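Local structure of Dye-decolorizing peroxidase (Irpex lacteus, 7D8M) at residues L7-I12 with P177-F182; A35-S40 with G144-I149; K43-A48 with R136-A141; D278-L281 with E286-N289. The protein binds heme b and probably acts as a peroxidase of the dye-decolorizing family, using peroxide to oxidise dyes and related substrates. All coordinates share one frame; numbering follows the deposited sequence.

Contact 1. Residues L7-I12 with P177-F182; sequences LPFENI and PTIPGF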
loop_
_atom_site.group_PDB
_atom_site.type_symbol
_atom_site.label_atom_id
_atom_site.label_comp_id
_atom_site.label_asym_id
_atom_site.label_seq_id
_atom_site.Cartn_x
_atom_site.Cartn_y
_atom_site.Cartn_z
ATOM N N LEU A 7 17.334 2.208 16.153
ATOM C CA LEU A 7 17.115 3.337 15.264
ATOM C C LEU A 7 16.679 4.579 16.038
ATOM O O LEU A 7 16.062 4.475 17.102
ATOM C CB LEU A 7 16.058 2.989 14.220
ATOM C CG LEU A 7 16.320 1.804 13.288
ATOM C CD1 LEU A 7 15.242 1.734 12.221
ATOM C CD2 LEU A 7 17.690 1.863 12.643
ATOM N N PRO A 8 16.988 5.770 15.535
ATOM C CA PRO A 8 16.525 6.992 16.211
ATOM C C PRO A 8 15.076 7.328 15.883
ATOM O O PRO A 8 14.794 8.105 14.963
ATOM C CB PRO A 8 17.489 8.065 15.689
ATOM C CG PRO A 8 17.891 7.581 14.350
ATOM C CD PRO A 8 17.869 6.066 14.394
ATOM N N PHE A 9 14.143 6.758 16.648
ATOM C CA PHE A 9 12.731 6.858 16.295
ATOM C C PHE A 9 12.181 8.273 16.432
ATOM O O PHE A 9 11.106 8.564 15.895
ATOM C CB PHE A 9 11.928 5.877 17.144
ATOM C CG PHE A 9 12.216 4.439 16.820
ATOM C CD1 PHE A 9 12.098 3.976 15.520
ATOM C CD2 PHE A 9 12.632 3.562 17.801
ATOM C CE1 PHE A 9 12.370 2.657 15.205
ATOM C CE2 PHE A 9 12.904 2.240 17.492
ATOM C CZ PHE A 9 12.777 1.792 16.192
ATOM N N GLU A 10 12.884 9.163 17.126
ATOM C CA GLU A 10 12.477 10.561 17.139
ATOM C C GLU A 10 12.879 11.301 15.861
ATOM O O GLU A 10 12.420 12.432 15.643
ATOM C CB GLU A 10 13.046 11.257 18.388
ATOM C CG GLU A 10 14.530 11.598 18.317
ATOM C CD GLU A 10 15.448 10.385 18.440
ATOM O OE1 GLU A 10 14.981 9.299 18.854
ATOM O OE2 GLU A 10 16.654 10.527 18.125
ATOM N N ASN A 11 13.695 10.685 15.002
ATOM C CA ASN A 11 14.085 11.280 13.728
ATOM C C ASN A 11 13.427 10.630 12.509
ATOM O O ASN A 11 13.676 11.071 11.378
ATOM C CB ASN A 11 15.605 11.224 13.557
ATOM C CG ASN A 11 16.097 12.202 12.512
ATOM O OD1 ASN A 11 15.479 13.241 12.300
ATOM N ND2 ASN A 11 17.190 11.867 11.837
ATOM N N ILE A 12 12.601 9.607 12.692
ATOM C CA ILE A 12 11.999 8.880 11.576
ATOM C C ILE A 12 10.537 9.286 11.463
ATOM O O ILE A 12 9.806 9.278 12.461
ATOM C CB ILE A 12 12.154 7.361 11.756
ATOM C CG1 ILE A 12 13.640 7.016 11.903
ATOM C CG2 ILE A 12 11.516 6.594 10.583
ATOM C CD1 ILE A 12 13.931 5.528 12.033
ATOM N N PRO A 177 5.478 -6.108 7.380
ATOM C CA PRO A 177 6.751 -6.474 8.001
ATOM C C PRO A 177 7.071 -5.554 9.165
ATOM O O PRO A 177 6.585 -4.424 9.256
ATOM C CB PRO A 177 7.764 -6.290 6.869
ATOM C CG PRO A 177 7.177 -5.140 6.081
ATOM C CD PRO A 177 5.683 -5.408 6.094
ATOM N N THR A 178 7.902 -6.059 10.070
ATOM C CA THR A 178 8.486 -5.239 11.114
ATOM C C THR A 178 9.996 -5.449 11.095
ATOM O O THR A 178 10.534 -6.136 10.220
ATOM C CB THR A 178 7.879 -5.554 12.483
ATOM O OG1 THR A 178 8.259 -4.525 13.414
ATOM C CG2 THR A 178 8.354 -6.908 12.974
ATOM N N ILE A 179 10.689 -4.834 12.047
ATOM C CA ILE A 179 12.151 -4.876 12.086
ATOM C C ILE A 179 12.578 -5.465 13.420
ATOM O O ILE A 179 11.798 -5.486 14.393
ATOM C CB ILE A 179 12.771 -3.479 11.842
ATOM C CG1 ILE A 179 12.291 -2.475 12.889
ATOM C CG2 ILE A 179 12.443 -2.986 10.446
ATOM C CD1 ILE A 179 12.963 -1.116 12.770
ATOM N N PRO A 180 13.807 -5.987 13.505
ATOM C CA PRO A 180 14.300 -6.534 14.777
ATOM C C PRO A 180 14.305 -5.492 15.889
ATOM O O PRO A 180 14.661 -4.333 15.682
ATOM C CB PRO A 180 15.724 -6.990 14.438
ATOM C CG PRO A 180 15.704 -7.236 12.974
ATOM C CD PRO A 180 14.739 -6.254 12.392
ATOM N N GLY A 181 13.901 -5.920 17.085
ATOM C CA GLY A 181 13.953 -5.070 18.252
ATOM C C GLY A 181 12.793 -4.119 18.421
ATOM O O GLY A 181 12.691 -3.474 19.475
ATOM N N PHE A 182 11.911 -4.003 17.433
ATOM C CA PHE A 182 10.792 -3.068 17.490
ATOM C C PHE A 182 9.572 -3.828 17.993
ATOM O O PHE A 182 8.916 -4.544 17.233
ATOM C CB PHE A 182 10.541 -2.442 16.124
ATOM C CG PHE A 182 9.608 -1.272 16.161
ATOM C CD1 PHE A 182 9.966 -0.108 16.826
ATOM C CD2 PHE A 182 8.371 -1.331 15.537
ATOM C CE1 PHE A 182 9.110 0.983 16.867
ATOM C CE2 PHE A 182 7.510 -0.246 15.570
ATOM C CZ PHE A 182 7.881 0.915 16.241
#

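Contact 2. Residues A35-S40 with G144-I149; sequences ATAFKS and GDAWTI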
loop_
_atom_site.group_PDB
_atom_site.type_symbol
_atom_site.label_atom_id
_atom_site.label_comp_id
_atom_site.label_asym_id
_atom_site.label_seq_id
_atom_site.Cartn_x
_atom_site.Cartn_y
_atom_site.Cartn_z
ATOM N N ALA A 35 11.364 28.298 -4.415
ATOM C CA ALA A 35 12.158 27.411 -3.570
ATOM C C ALA A 35 12.633 28.120 -2.307
ATOM O O ALA A 35 12.561 27.556 -1.207
ATOM C CB ALA A 35 13.349 26.860 -4.357
ATOM N N THR A 36 13.112 29.366 -2.443
ATOM C CA THR A 36 13.627 30.088 -1.283
ATOM C C THR A 36 12.544 30.277 -0.227
ATOM O O THR A 36 12.769 30.023 0.961
ATOM C CB THR A 36 14.208 31.442 -1.707
ATOM O OG1 THR A 36 15.277 31.243 -2.643
ATOM C CG2 THR A 36 14.749 32.178 -0.493
ATOM N N ALA A 37 11.355 30.722 -0.645
ATOM C CA ALA A 37 10.259 30.903 0.302
ATOM C C ALA A 37 9.750 29.568 0.841
ATOM O O ALA A 37 9.325 29.483 2.002
ATOM C CB ALA A 37 9.121 31.683 -0.357
ATOM N N PHE A 38 9.794 28.517 0.020
ATOM C CA PHE A 38 9.357 27.207 0.489
ATOM C C PHE A 38 10.286 26.676 1.573
ATOM O O PHE A 38 9.832 26.285 2.654
ATOM C CB PHE A 38 9.273 26.238 -0.693
ATOM C CG PHE A 38 8.611 24.929 -0.358
ATOM C CD1 PHE A 38 9.344 23.882 0.170
ATOM C CD2 PHE A 38 7.257 24.746 -0.594
ATOM C CE1 PHE A 38 8.736 22.670 0.459
ATOM C CE2 PHE A 38 6.639 23.548 -0.290
ATOM C CZ PHE A 38 7.382 22.512 0.234
ATOM N N LYS A 39 11.598 26.682 1.314
ATOM C CA LYS A 39 12.556 26.235 2.322
ATOM C C LYS A 39 12.420 27.031 3.619
ATOM O O LYS A 39 12.511 26.464 4.718
ATOM C CB LYS A 39 13.980 26.348 1.773
ATOM C CG LYS A 39 14.240 25.511 0.525
ATOM C CD LYS A 39 15.654 25.720 -0.019
ATOM C CE LYS A 39 16.130 24.501 -0.815
ATOM N NZ LYS A 39 17.611 24.481 -1.010
ATOM N N SER A 40 12.208 28.347 3.518
ATOM C CA SER A 40 12.102 29.170 4.726
ATOM C C SER A 40 10.987 28.682 5.639
ATOM O O SER A 40 11.185 28.544 6.857
ATOM C CB SER A 40 11.891 30.637 4.352
ATOM O OG SER A 40 12.960 31.091 3.549
ATOM N N GLY A 144 1.729 30.530 1.292
ATOM C CA GLY A 144 1.254 31.578 0.399
ATOM C C GLY A 144 1.463 31.204 -1.056
ATOM O O GLY A 144 1.165 30.084 -1.485
ATOM N N ASP A 145 1.993 32.147 -1.828
ATOM C CA ASP A 145 2.237 31.921 -3.246
ATOM C C ASP A 145 3.446 31.033 -3.512
ATOM O O ASP A 145 3.710 30.718 -4.675
ATOM C CB ASP A 145 2.420 33.259 -3.964
ATOM C CG ASP A 145 1.151 34.086 -3.977
ATOM O OD1 ASP A 145 0.422 34.067 -2.962
ATOM O OD2 ASP A 145 0.880 34.757 -4.998
ATOM N N ALA A 146 4.182 30.620 -2.479
ATOM C CA ALA A 146 5.376 29.811 -2.692
ATOM C C ALA A 146 5.046 28.394 -3.162
ATOM O O ALA A 146 5.936 27.693 -3.657
ATOM C CB ALA A 146 6.205 29.765 -1.412
ATOM N N TRP A 147 3.796 27.959 -3.031
ATOM C CA TRP A 147 3.398 26.652 -3.544
ATOM C C TRP A 147 2.024 26.748 -4.186
ATOM O O TRP A 147 1.324 27.755 -4.074
ATOM C CB TRP A 147 3.407 25.593 -2.431
ATOM C CG TRP A 147 2.203 25.610 -1.504
ATOM C CD1 TRP A 147 1.286 26.619 -1.340
ATOM C CD2 TRP A 147 1.806 24.564 -0.609
ATOM N NE1 TRP A 147 0.338 26.252 -0.415
ATOM C CE2 TRP A 147 0.637 24.998 0.053
ATOM C CE3 TRP A 147 2.315 23.292 -0.317
ATOM C CZ2 TRP A 147 -0.025 24.208 0.991
ATOM C CZ3 TRP A 147 1.660 22.512 0.624
ATOM C CH2 TRP A 147 0.503 22.968 1.262
ATOM N N THR A 148 1.632 25.670 -4.854
ATOM C CA THR A 148 0.272 25.479 -5.325
ATOM C C THR A 148 -0.153 24.074 -4.929
ATOM O O THR A 148 0.583 23.116 -5.177
ATOM C CB THR A 148 0.174 25.646 -6.849
ATOM O OG1 THR A 148 0.619 26.957 -7.216
ATOM C CG2 THR A 148 -1.265 25.450 -7.324
ATOM N N ILE A 149 -1.303 23.951 -4.282
ATOM C CA ILE A 149 -1.883 22.632 -4.070
ATOM C C ILE A 149 -2.508 22.200 -5.386
ATOM O O ILE A 149 -3.399 22.876 -5.911
ATOM C CB ILE A 149 -2.915 22.642 -2.934
ATOM C CG1 ILE A 149 -2.205 22.856 -1.598
ATOM C CG2 ILE A 149 -3.725 21.316 -2.943
ATOM C CD1 ILE A 149 -3.133 23.224 -0.441
#

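Contact 3. Residues K43-A48 with R136-A141; sequences KTYAPA and RDDLNA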
loop_
_atom_site.group_PDB
_atom_site.type_symbol
_atom_site.label_atom_id
_atom_site.label_comp_id
_atom_site.label_asym_id
_atom_site.label_seq_id
_atom_site.Cartn_x
_atom_site.Cartn_y
_atom_site.Cartn_z
ATOM N N LYS A 43 11.913 25.421 7.339
ATOM C CA LYS A 43 12.928 25.483 8.388
ATOM C C LYS A 43 12.296 25.505 9.775
ATOM O O LYS A 43 12.806 24.875 10.708
ATOM C CB LYS A 43 13.833 26.701 8.175
ATOM N N THR A 44 11.176 26.200 9.929
ATOM C CA THR A 44 10.494 26.227 11.217
ATOM C C THR A 44 9.299 25.286 11.284
ATOM O O THR A 44 9.013 24.743 12.358
ATOM C CB THR A 44 10.026 27.645 11.547
ATOM O OG1 THR A 44 9.447 28.228 10.376
ATOM C CG2 THR A 44 11.212 28.521 12.018
ATOM N N TYR A 45 8.587 25.087 10.172
ATOM C CA TYR A 45 7.450 24.167 10.186
ATOM C C TYR A 45 7.884 22.750 10.543
ATOM O O TYR A 45 7.310 22.120 11.441
ATOM C CB TYR A 45 6.730 24.170 8.839
ATOM C CG TYR A 45 5.418 23.414 8.912
ATOM C CD1 TYR A 45 4.270 24.032 9.382
ATOM C CD2 TYR A 45 5.339 22.068 8.541
ATOM C CE1 TYR A 45 3.073 23.346 9.471
ATOM C CE2 TYR A 45 4.144 21.377 8.622
ATOM C CZ TYR A 45 3.018 22.017 9.094
ATOM O OH TYR A 45 1.816 21.351 9.188
ATOM N N ALA A 46 8.904 22.233 9.856
ATOM C CA ALA A 46 9.229 20.811 9.975
ATOM C C ALA A 46 9.588 20.389 11.394
ATOM O O ALA A 46 9.046 19.373 11.863
ATOM C CB ALA A 46 10.342 20.444 8.987
ATOM N N PRO A 47 10.466 21.086 12.129
ATOM C CA PRO A 47 10.748 20.644 13.507
ATOM C C PRO A 47 9.541 20.739 14.432
ATOM O O PRO A 47 9.468 19.992 15.414
ATOM C CB PRO A 47 11.884 21.575 13.958
ATOM C CG PRO A 47 11.850 22.729 13.016
ATOM C CD PRO A 47 11.335 22.208 11.723
ATOM N N ALA A 48 8.585 21.612 14.137
ATOM C CA ALA A 48 7.433 21.801 15.004
ATOM C C ALA A 48 6.279 20.859 14.702
ATOM O O ALA A 48 5.425 20.657 15.574
ATOM C CB ALA A 48 6.922 23.240 14.899
ATOM N N ARG A 136 -4.294 21.884 6.741
ATOM C CA ARG A 136 -4.143 22.289 5.346
ATOM C C ARG A 136 -4.217 23.809 5.212
ATOM O O ARG A 136 -3.382 24.426 4.541
ATOM C CB ARG A 136 -5.219 21.625 4.489
ATOM C CG ARG A 136 -5.035 21.779 2.983
ATOM C CD ARG A 136 -5.949 22.816 2.339
ATOM N NE ARG A 136 -7.223 23.043 3.026
ATOM C CZ ARG A 136 -8.373 22.456 2.715
ATOM N NH1 ARG A 136 -8.428 21.561 1.740
ATOM N NH2 ARG A 136 -9.470 22.758 3.393
ATOM N N ASP A 137 -5.237 24.423 5.816
ATOM C CA ASP A 137 -5.378 25.874 5.738
ATOM C C ASP A 137 -4.146 26.567 6.303
ATOM O O ASP A 137 -3.673 27.564 5.745
ATOM C CB ASP A 137 -6.627 26.337 6.493
ATOM C CG ASP A 137 -7.926 25.966 5.790
ATOM O OD1 ASP A 137 -7.909 25.559 4.609
ATOM O OD2 ASP A 137 -8.987 26.095 6.436
ATOM N N ASP A 138 -3.604 26.035 7.402
ATOM C CA ASP A 138 -2.404 26.607 8.003
ATOM C C ASP A 138 -1.217 26.525 7.052
ATOM O O ASP A 138 -0.439 27.480 6.932
ATOM C CB ASP A 138 -2.091 25.889 9.317
ATOM C CG ASP A 138 -0.789 26.347 9.935
ATOM O OD1 ASP A 138 -0.622 27.576 10.100
ATOM O OD2 ASP A 138 0.063 25.485 10.261
ATOM N N LEU A 139 -1.054 25.383 6.373
ATOM C CA LEU A 139 0.009 25.273 5.383
ATOM C C LEU A 139 -0.194 26.288 4.264
ATOM O O LEU A 139 0.756 26.957 3.844
ATOM C CB LEU A 139 0.075 23.839 4.828
ATOM C CG LEU A 139 0.579 22.727 5.757
ATOM C CD1 LEU A 139 0.329 21.308 5.168
ATOM C CD2 LEU A 139 2.047 22.908 6.068
ATOM N N ASN A 140 -1.434 26.436 3.788
ATOM C CA ASN A 140 -1.713 27.403 2.734
ATOM C C ASN A 140 -1.340 28.814 3.170
ATOM O O ASN A 140 -0.803 29.595 2.375
ATOM C CB ASN A 140 -3.191 27.352 2.353
ATOM C CG ASN A 140 -3.459 26.439 1.173
ATOM O OD1 ASN A 140 -2.587 26.221 0.328
ATOM N ND2 ASN A 140 -4.678 25.906 1.104
ATOM N N ALA A 141 -1.628 29.157 4.428
ATOM C CA ALA A 141 -1.366 30.508 4.916
ATOM C C ALA A 141 0.130 30.784 4.987
ATOM O O ALA A 141 0.583 31.868 4.601
ATOM C CB ALA A 141 -2.009 30.706 6.290
HETATM O O HOH W 1 -0.297 22.838 9.304
#

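Contact 4. Residues D278-L281 with E286-N289; sequences DPAL and ERNN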
loop_
_atom_site.group_PDB
_atom_site.type_symbol
_atom_site.label_atom_id
_atom_site.label_comp_id
_atom_site.label_asym_id
_atom_site.label_seq_id
_atom_site.Cartn_x
_atom_site.Cartn_y
_atom_site.Cartn_z
ATOM N N ASP A 278 -14.241 -17.640 9.694
ATOM C CA ASP A 278 -14.086 -17.817 11.130
ATOM C C ASP A 278 -13.739 -16.436 11.660
ATOM O O ASP A 278 -12.560 -16.073 11.738
ATOM C CB ASP A 278 -13.019 -18.863 11.443
ATOM C CG ASP A 278 -12.739 -18.993 12.926
ATOM O OD1 ASP A 278 -13.410 -18.321 13.736
ATOM O OD2 ASP A 278 -11.837 -19.774 13.280
ATOM N N PRO A 279 -14.747 -15.638 12.029
ATOM C CA PRO A 279 -14.484 -14.246 12.408
ATOM C C PRO A 279 -13.664 -14.101 13.668
ATOM O O PRO A 279 -13.013 -13.063 13.836
ATOM C CB PRO A 279 -15.887 -13.649 12.597
ATOM C CG PRO A 279 -16.828 -14.632 11.974
ATOM C CD PRO A 279 -16.179 -15.966 12.082
ATOM N N ALA A 280 -13.680 -15.086 14.568
ATOM C CA ALA A 280 -12.799 -14.995 15.729
ATOM C C ALA A 280 -11.341 -15.142 15.310
ATOM O O ALA A 280 -10.468 -14.427 15.812
ATOM C CB ALA A 280 -13.177 -16.054 16.763
ATOM N N LEU A 281 -11.063 -16.060 14.381
ATOM C CA LEU A 281 -9.712 -16.187 13.849
ATOM C C LEU A 281 -9.293 -14.907 13.132
ATOM O O LEU A 281 -8.218 -14.360 13.393
ATOM C CB LEU A 281 -9.636 -17.401 12.914
ATOM C CG LEU A 281 -8.461 -17.493 11.932
ATOM C CD1 LEU A 281 -7.159 -17.632 12.673
ATOM C CD2 LEU A 281 -8.635 -18.643 10.936
ATOM N N GLU A 286 -3.200 -12.571 17.103
ATOM C CA GLU A 286 -2.255 -13.630 17.419
ATOM C C GLU A 286 -2.418 -14.839 16.518
ATOM O O GLU A 286 -1.515 -15.680 16.465
ATOM C CB GLU A 286 -2.406 -14.043 18.887
ATOM C CG GLU A 286 -1.949 -12.976 19.879
ATOM C CD GLU A 286 -0.454 -12.736 19.813
ATOM O OE1 GLU A 286 0.312 -13.708 19.990
ATOM O OE2 GLU A 286 -0.039 -11.583 19.569
ATOM N N ARG A 287 -3.537 -14.949 15.810
ATOM C CA ARG A 287 -3.810 -16.109 14.969
ATOM C C ARG A 287 -3.901 -15.791 13.482
ATOM O O ARG A 287 -3.570 -16.653 12.661
ATOM C CB ARG A 287 -5.135 -16.788 15.383
ATOM C CG ARG A 287 -5.243 -17.334 16.809
ATOM C CD ARG A 287 -6.728 -17.518 17.220
ATOM N NE ARG A 287 -7.367 -18.665 16.573
ATOM C CZ ARG A 287 -8.685 -18.852 16.480
ATOM N NH1 ARG A 287 -9.530 -17.969 16.996
ATOM N NH2 ARG A 287 -9.159 -19.935 15.873
ATOM N N ASN A 288 -4.339 -14.585 13.108
ATOM C CA ASN A 288 -4.782 -14.339 11.741
ATOM C C ASN A 288 -3.639 -14.201 10.735
ATOM O O ASN A 288 -3.910 -14.098 9.531
ATOM C CB ASN A 288 -5.685 -13.099 11.698
ATOM C CG ASN A 288 -4.952 -11.818 12.039
ATOM O OD1 ASN A 288 -3.734 -11.800 12.205
ATOM N ND2 ASN A 288 -5.701 -10.728 12.139
ATOM N N ASN A 289 -2.380 -14.207 11.174
ATOM C CA ASN A 289 -1.262 -14.157 10.240
ATOM C C ASN A 289 -0.319 -15.344 10.370
ATOM O O ASN A 289 0.739 -15.356 9.728
ATOM C CB ASN A 289 -0.469 -12.853 10.405
ATOM C CG ASN A 289 0.013 -12.308 9.071
ATOM O OD1 ASN A 289 -0.541 -12.646 8.015
ATOM N ND2 ASN A 289 1.043 -11.471 9.103
#

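Contact 1. Residues L7-I12 with P177-F182
Leu7 and Phe9 meet Ile179 and Phe182 across two turns of irregular chain whose backbones stay well apart, the nearest CA pair, Leu7 and Phe182, being 9.3 Å from each other. A type I turn runs from Pro8 to Asn11, closed by Asn11 N to Pro8 O, and a type II turn from Ile179 to Phe182 has Gly181 at its positive-phi corner. Side chains alone therefore bridge the gap, and every contact is apolar. The methyl groups Leu7 CD1 and Ile179 CD1 touch tip to tip at 3.7 Å. Beside them the rings of Phe9 and Phe182 pack obliquely, with planes 51° apart and centroids 5.0 Å apart. Phe9 leads with its far end: CZ comes to 3.5 Å from Phe182 CD1, while Phe182 CE1 lies over one face of the Phe9 ring. The opposite face carries the carbonyl oxygen Leu7 O, near the rim. Ile179 CD1 sits at the Phe9 edge. Phe182 reaches this place with its CG turned opposite the backbone N (chi1 -168°). Leu17 of helix 14-17 touches both rings, and Val53 of helix 53-57 packs against Phe9, so the two loops meet beside these short helices.

Contact 2. Residues A35-S40 with G144-I149
Ala37 and Ala146 make the closest contact between residues 35-40 and 144-149. Apolar contact comes first: the CB methyls of Ala37 and Ala146 lie 3.6 Å apart. Phe38 CA and Ala146 CA are 5.7 Å from each other, and the facing pair there, Ala37 and Ala146, has only methyl side chains, which is consistent with so close an approach. Ala146 CB also rests 4.1 Å from Phe38 N, so this one methyl packs against both a side chain and the helix backbone.

The aromatic contact is looser. Phe38 reaches out from the helix until CE2 is 4.3 Å from Trp147 CE3, which lies at the edge of the phenyl ring. The indole is covered on one face by Ile149 CG1 of its own strand. Phe143 stacks on Phe38 and also meets Trp147, while Phe30 touches both rings, making an aromatic cluster between helices and sheet.

Polar bonds stay within the parts or run to their neighbours. Ser40 OG and Ser40 N grip Thr36 O from opposite faces of its plane, the hydroxyl at 2.8 Å. Asn33 ND2 bonds to Asp145 O and Thr148 OG1, tying the turn to the residue just after strand 24-32.

Two helices on one face of a four-stranded antiparallel sheet fit the ferredoxin-like arrangement of the dimeric alpha+beta barrel domain, and here the layer between them is filled with aromatic rings.

Contact 3. Residues K43-A48 with R136-A141
Tyr45 of helix 35-49 meets Leu139 and Asp138 of helix 129-143, and its side chain carries the contact from this helix. The apolar part is a CH-pi interaction: Leu139 CD2 sits over one face of the phenol, 3.6 Å from the centroid of the Tyr45 ring and 26° off the ring normal. The methyl is displaced toward the hydroxyl end, so its nearest ring atom is Tyr45 CZ at 3.3 Å. The two side chains cross at about a right angle. The nearest CA atoms of the two segments, Tyr45 and Leu139, are 8.9 Å apart, and Tyr45 spans the gap with its ring swung to the far side from its own N (chi1 -170°).

The polar part runs round the ring's edge. Asp138 OD2 lies in the plane of the phenol, 3.8 Å from Tyr45 CE1. It is 4.6 Å from Tyr45 OH, too far for a direct bond. One water joins them, accepting from Tyr45 OH at 2.6 Å and donating to Asp138 OD2 at 2.8 Å. The other oxygen, Asp138 OD1, is bound in a salt bridge to Lys142.

These two helices of the DyP barrel domain pack on one face of its sheet, with Phe122 of strand 120-126 beneath the Tyr45-Leu139 pair.

Contact 4. Residues D278-L281 with E286-N289
Leu281, in the first turn of helix 279-283, and Asn288, in the loop that follows this helix, bring their CA atoms within 5.7 Å as the chain doubles back. Asp278 is the N-cap of the helix: its OD1 accepts weak bonds from Leu281 N and Ala280 N. Of the two, the bond from Leu281 N is the straighter, at 167°.

Leu281 and Arg287 carry most of the contact. The arginine chain bends at chi3 (74°) and lays the guanidinium over the helix start, with Leu281 CA 3.6 Å above one face of the Arg287 group, near the rim. At the near end of the arginine, Arg287 CB packs against Leu281 CD1 at 3.5 Å. Asp278 OD2 lies 3.7 Å from Arg287 NH2, a long salt bridge in which the carboxylate and guanidinium planes stand 66° apart. The cap residue thus divides its oxygens, OD1 to the helix amides and OD2 toward the arginine.

The loop side faces the heme pocket. Asn288 O accepts from Arg263, a heme-binding residue, and the Asn288 side chain lies about 4 Å from that of Ile174, another. Asn289 bonds to Arg319 and Ser175, which also bind heme, so this segment is second shell to the cofactor. Asn288 ND2 donates to Gly282 O in the same helix, and Asn288 CB rests 3.3 Å from Leu281 O.

In the fold
From the N terminus, the chain enters contact 1 at residues 7-12 and returns to it at 177-182, closing the longest of the loops. Within that loop lies contact 2, joining 35-40 to 144-149, and within contact 2 lies contact 3, joining 43-48 to 136-141; none cross. Contacts 2 and 3 share helix 35-49 and touch through a weak, probable hydrogen bond from Trp147 NE1 to Asn140 OD1, so they tie this helix to helix 129-143 and the edge strand 147-156. Contact 1 joins the N-terminal loop to the one leaving that strand. Contact 4 follows in series, a short local closure in the second shell of the heme pocket, about 42 Å from contact 3, centre to centre.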